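Local structure of putative ABC transporter, periplasmic binding protein, amino acid (Neisseria gonorrhoeae, 2YJP) at residues E133-V144 against A236-N247. The protein binds L-cysteine, probably as the periplasmic solute receptor of an amino-acid ABC transporter. The protein carries 1 engineered substitution. Sequence-based numbering, arbitrary orientation.
Sequences EAVDFADPYMKV and AEFIAPAVQKGN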
loop_
_atom_site.group_PDB
_atom_site.type_symbol
_atom_site.label_atom_id
_atom_site.label_comp_id
_atom_site.label_asym_id
_atom_site.label_seq_id
_atom_site.Cartn_x
_atom_site.Cartn_y
_atom_site.Cartn_z
ATOM N N GLU A 133 2.042 7.288 15.960
ATOM C CA GLU A 133 1.342 8.031 17.001
ATOM C C GLU A 133 -0.156 7.790 16.991
ATOM O O GLU A 133 -0.816 7.943 18.006
ATOM C CB GLU A 133 1.605 9.551 16.871
ATOM C CG GLU A 133 3.020 9.977 17.230
ATOM C CD GLU A 133 3.273 11.455 16.938
ATOM O OE1 GLU A 133 2.321 12.258 17.005
ATOM O OE2 GLU A 133 4.428 11.843 16.641
ATOM N N ALA A 134 -0.704 7.432 15.837
ATOM C CA ALA A 134 -2.138 7.335 15.692
ATOM C C ALA A 134 -2.652 5.902 15.718
ATOM O O ALA A 134 -3.820 5.681 16.110
ATOM C CB ALA A 134 -2.562 8.062 14.435
ATOM N N VAL A 135 -1.805 4.948 15.289
ATOM C CA VAL A 135 -2.203 3.524 15.193
ATOM C C VAL A 135 -1.056 2.551 15.634
ATOM O O VAL A 135 0.109 2.958 15.742
ATOM C CB VAL A 135 -2.690 3.134 13.728
ATOM C CG1 VAL A 135 -3.815 4.132 13.166
ATOM C CG2 VAL A 135 -1.477 2.968 12.733
ATOM N N ASP A 136 -1.352 1.269 15.864
ATOM C CA ASP A 136 -0.249 0.363 16.135
ATOM C C ASP A 136 0.051 -0.526 14.935
ATOM O O ASP A 136 -0.844 -1.224 14.389
ATOM C CB ASP A 136 -0.461 -0.498 17.385
ATOM C CG ASP A 136 -0.386 0.297 18.716
ATOM O OD1 ASP A 136 0.525 1.148 18.922
ATOM O OD2 ASP A 136 -1.223 0.002 19.604
ATOM N N PHE A 137 1.329 -0.530 14.540
ATOM C CA PHE A 137 1.809 -1.351 13.428
ATOM C C PHE A 137 2.319 -2.691 13.911
ATOM O O PHE A 137 3.144 -2.747 14.835
ATOM C CB PHE A 137 2.931 -0.635 12.707
ATOM C CG PHE A 137 2.450 0.510 11.846
ATOM C CD1 PHE A 137 1.905 0.271 10.560
ATOM C CD2 PHE A 137 2.563 1.839 12.302
ATOM C CE1 PHE A 137 1.490 1.349 9.754
ATOM C CE2 PHE A 137 2.144 2.899 11.506
ATOM C CZ PHE A 137 1.612 2.669 10.236
ATOM N N ALA A 138 1.817 -3.768 13.295
ATOM C CA ALA A 138 2.426 -5.101 13.498
ATOM C C ALA A 138 3.723 -5.244 12.732
ATOM O O ALA A 138 4.109 -4.348 12.028
ATOM C CB ALA A 138 1.460 -6.184 13.077
ATOM N N ASP A 139 4.372 -6.384 12.854
ATOM C CA ASP A 139 5.530 -6.733 12.057
ATOM C C ASP A 139 5.343 -6.470 10.599
ATOM O O ASP A 139 4.375 -6.954 10.027
ATOM C CB ASP A 139 5.791 -8.232 12.137
ATOM C CG ASP A 139 6.427 -8.644 13.422
ATOM O OD1 ASP A 139 6.588 -7.780 14.331
ATOM O OD2 ASP A 139 6.758 -9.847 13.512
ATOM N N PRO A 140 6.340 -5.803 9.985
ATOM C CA PRO A 140 6.314 -5.494 8.543
ATOM C C PRO A 140 6.357 -6.754 7.711
ATOM O O PRO A 140 6.979 -7.764 8.137
ATOM C CB PRO A 140 7.565 -4.662 8.300
ATOM C CG PRO A 140 8.365 -4.703 9.553
ATOM C CD PRO A 140 7.583 -5.400 10.654
ATOM N N TYR A 141 5.699 -6.695 6.545
ATOM C CA TYR A 141 5.797 -7.755 5.556
ATOM C C TYR A 141 6.485 -7.354 4.248
ATOM O O TYR A 141 6.951 -8.225 3.513
ATOM C CB TYR A 141 4.431 -8.401 5.288
ATOM C CG TYR A 141 3.374 -7.474 4.825
ATOM C CD1 TYR A 141 2.552 -6.843 5.747
ATOM C CD2 TYR A 141 3.153 -7.224 3.459
ATOM C CE1 TYR A 141 1.565 -5.998 5.360
ATOM C CE2 TYR A 141 2.111 -6.370 3.039
ATOM C CZ TYR A 141 1.335 -5.743 4.017
ATOM O OH TYR A 141 0.298 -4.882 3.679
ATOM N N MET A 142 6.569 -6.053 3.970
ATOM C CA MET A 142 7.321 -5.594 2.795
ATOM C C MET A 142 8.011 -4.243 2.997
ATOM O O MET A 142 7.830 -3.596 4.032
ATOM C CB MET A 142 6.471 -5.635 1.526
ATOM C CG MET A 142 5.623 -4.438 1.237
ATOM S SD MET A 142 4.751 -4.570 -0.363
ATOM C CE MET A 142 5.703 -3.437 -1.358
ATOM N N LYS A 143 8.835 -3.860 2.032
ATOM C CA LYS A 143 9.520 -2.564 2.046
ATOM C C LYS A 143 9.322 -1.874 0.705
ATOM O O LYS A 143 9.111 -2.552 -0.287
ATOM C CB LYS A 143 11.028 -2.676 2.336
ATOM C CG LYS A 143 11.586 -4.011 2.255
ATOM C CD LYS A 143 13.074 -4.021 2.149
ATOM C CE LYS A 143 13.615 -5.383 2.598
ATOM N NZ LYS A 143 14.656 -5.873 1.727
ATOM N N VAL A 144 9.414 -0.546 0.701
ATOM C CA VAL A 144 9.232 0.218 -0.476
ATOM C C VAL A 144 9.839 1.629 -0.325
ATOM O O VAL A 144 9.901 2.206 0.748
ATOM C CB VAL A 144 7.681 0.208 -0.895
ATOM C CG1 VAL A 144 6.930 1.252 -0.341
ATOM C CG2 VAL A 144 7.544 0.487 -2.282
ATOM N N ALA A 236 14.361 2.718 1.511
ATOM C CA ALA A 236 13.107 1.973 1.685
ATOM C C ALA A 236 12.504 2.040 3.116
ATOM O O ALA A 236 13.215 2.084 4.086
ATOM C CB ALA A 236 13.324 0.568 1.237
ATOM N N GLU A 237 11.185 2.137 3.207
ATOM C CA GLU A 237 10.420 2.122 4.453
ATOM C C GLU A 237 9.652 0.834 4.522
ATOM O O GLU A 237 9.356 0.252 3.494
ATOM C CB GLU A 237 9.432 3.313 4.455
ATOM C CG GLU A 237 10.167 4.631 4.758
ATOM C CD GLU A 237 9.308 5.871 4.611
ATOM O OE1 GLU A 237 8.649 6.030 3.543
ATOM O OE2 GLU A 237 9.307 6.686 5.567
ATOM N N PHE A 238 9.316 0.365 5.708
ATOM C CA PHE A 238 8.474 -0.827 5.794
ATOM C C PHE A 238 7.008 -0.598 5.601
ATOM O O PHE A 238 6.491 0.438 5.994
ATOM C CB PHE A 238 8.621 -1.483 7.152
ATOM C CG PHE A 238 9.952 -2.057 7.405
ATOM C CD1 PHE A 238 10.397 -3.149 6.660
ATOM C CD2 PHE A 238 10.746 -1.551 8.423
ATOM C CE1 PHE A 238 11.650 -3.724 6.923
ATOM C CE2 PHE A 238 11.997 -2.093 8.713
ATOM C CZ PHE A 238 12.479 -3.181 7.953
ATOM N N ILE A 239 6.352 -1.603 5.039
ATOM C CA ILE A 239 4.912 -1.697 4.946
ATOM C C ILE A 239 4.425 -2.797 5.931
ATOM O O ILE A 239 4.992 -3.880 6.013
ATOM C CB ILE A 239 4.490 -2.019 3.497
ATOM C CG1 ILE A 239 4.581 -0.721 2.691
ATOM C CG2 ILE A 239 3.089 -2.595 3.465
ATOM C CD1 ILE A 239 4.433 -0.925 1.207
ATOM N N ALA A 240 3.364 -2.511 6.674
ATOM C CA ALA A 240 3.016 -3.339 7.842
ATOM C C ALA A 240 1.539 -3.287 8.031
ATOM O O ALA A 240 0.959 -2.330 7.604
ATOM C CB ALA A 240 3.708 -2.819 9.099
ATOM N N PRO A 241 0.933 -4.316 8.665
ATOM C CA PRO A 241 -0.485 -4.212 9.040
ATOM C C PRO A 241 -0.640 -3.205 10.162
ATOM O O PRO A 241 0.325 -2.938 10.892
ATOM C CB PRO A 241 -0.820 -5.596 9.591
ATOM C CG PRO A 241 0.391 -6.524 9.216
ATOM C CD PRO A 241 1.554 -5.565 9.143
ATOM N N ALA A 242 -1.841 -2.650 10.337
ATOM C CA ALA A 242 -2.063 -1.719 11.461
ATOM C C ALA A 242 -3.371 -2.019 12.182
ATOM O O ALA A 242 -4.381 -2.296 11.520
ATOM C CB ALA A 242 -2.028 -0.281 11.005
ATOM N N VAL A 243 -3.332 -1.967 13.524
ATOM C CA VAL A 243 -4.542 -2.117 14.335
ATOM C C VAL A 243 -4.766 -0.811 15.074
ATOM O O VAL A 243 -3.873 0.036 15.092
ATOM C CB VAL A 243 -4.446 -3.270 15.341
ATOM C CG1 VAL A 243 -4.291 -4.589 14.615
ATOM C CG2 VAL A 243 -3.287 -3.035 16.353
ATOM N N GLN A 244 -5.948 -0.669 15.672
ATOM C CA GLN A 244 -6.282 0.473 16.538
ATOM C C GLN A 244 -5.231 0.622 17.610
ATOM O O GLN A 244 -4.787 -0.381 18.187
ATOM C CB GLN A 244 -7.638 0.258 17.201
ATOM C CG GLN A 244 -8.250 1.464 17.876
ATOM C CD GLN A 244 -9.663 1.154 18.424
ATOM O OE1 GLN A 244 -9.785 0.512 19.450
ATOM N NE2 GLN A 244 -10.719 1.598 17.722
ATOM N N LYS A 245 -4.860 1.874 17.900
ATOM C CA LYS A 245 -3.913 2.223 18.926
ATOM C C LYS A 245 -4.337 1.643 20.247
ATOM O O LYS A 245 -5.463 1.859 20.665
ATOM C CB LYS A 245 -3.856 3.766 19.057
ATOM C CG LYS A 245 -2.805 4.234 20.062
ATOM C CD LYS A 245 -1.437 4.015 19.428
ATOM C CE LYS A 245 -0.465 5.071 19.784
ATOM N NZ LYS A 245 0.728 4.773 20.561
ATOM N N GLY A 246 -3.453 0.900 20.899
ATOM C CA GLY A 246 -3.818 0.222 22.135
ATOM C C GLY A 246 -4.375 -1.177 22.012
ATOM O O GLY A 246 -4.563 -1.867 23.031
ATOM N N ASN A 247 -4.621 -1.651 20.799
ATOM C CA ASN A 247 -5.186 -2.973 20.663
ATOM C C ASN A 247 -4.093 -4.042 20.701
ATOM O O ASN A 247 -3.816 -4.664 19.687
ATOM C CB ASN A 247 -6.036 -3.076 19.389
ATOM C CG ASN A 247 -6.843 -4.381 19.321
ATOM O OD1 ASN A 247 -6.771 -5.220 20.233
ATOM N ND2 ASN A 247 -7.635 -4.549 18.236
HETATM O O HOH W 1 -5.998 3.991 16.455
HETATM O O HOH W 2 -0.462 -2.699 5.130
HETATM O O HOH W 3 8.707 4.739 1.120
#
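P140 lays its CG over one face of the F238 ring, 4.0 Å from the centroid and offset toward the rim, a CH-pi contact, while the carbonyl O of M142 meets the ring edge in plane. The Y141 ring has I239 O above one face and P241 CD at its edge; chi1 of 58° tucks the ring over its own backbone, and its OH lies 3.6 Å from I239 CG2. V135 CG2, of the same segment, covers one face of the F137 ring, which A240 CB and A242 CB approach obliquely. A water joins Y141 OH to A240 O, and D81 also binds the hydroxyl. I239 O accepts Y141 N at 3.0 Å and, weakly, M142 N: a classic beta bulge. Strands 142-144 and 237-239 pair antiparallel, as do, two residues out of step, 135-137 and 242-244; the former pair is consistent with the interlobe connections of a two-lobed family 3 solute-binding protein. I239, near the bound cysteine, packs CB tightly on M142 CG (3.5 Å). D136 and V243 exchange two backbone bonds; D136 OD2 accepts G246 N from above the carboxylate plane (2.7 Å), bonding to the type II turn Q244-N247, which N247 N closes on Q244 O.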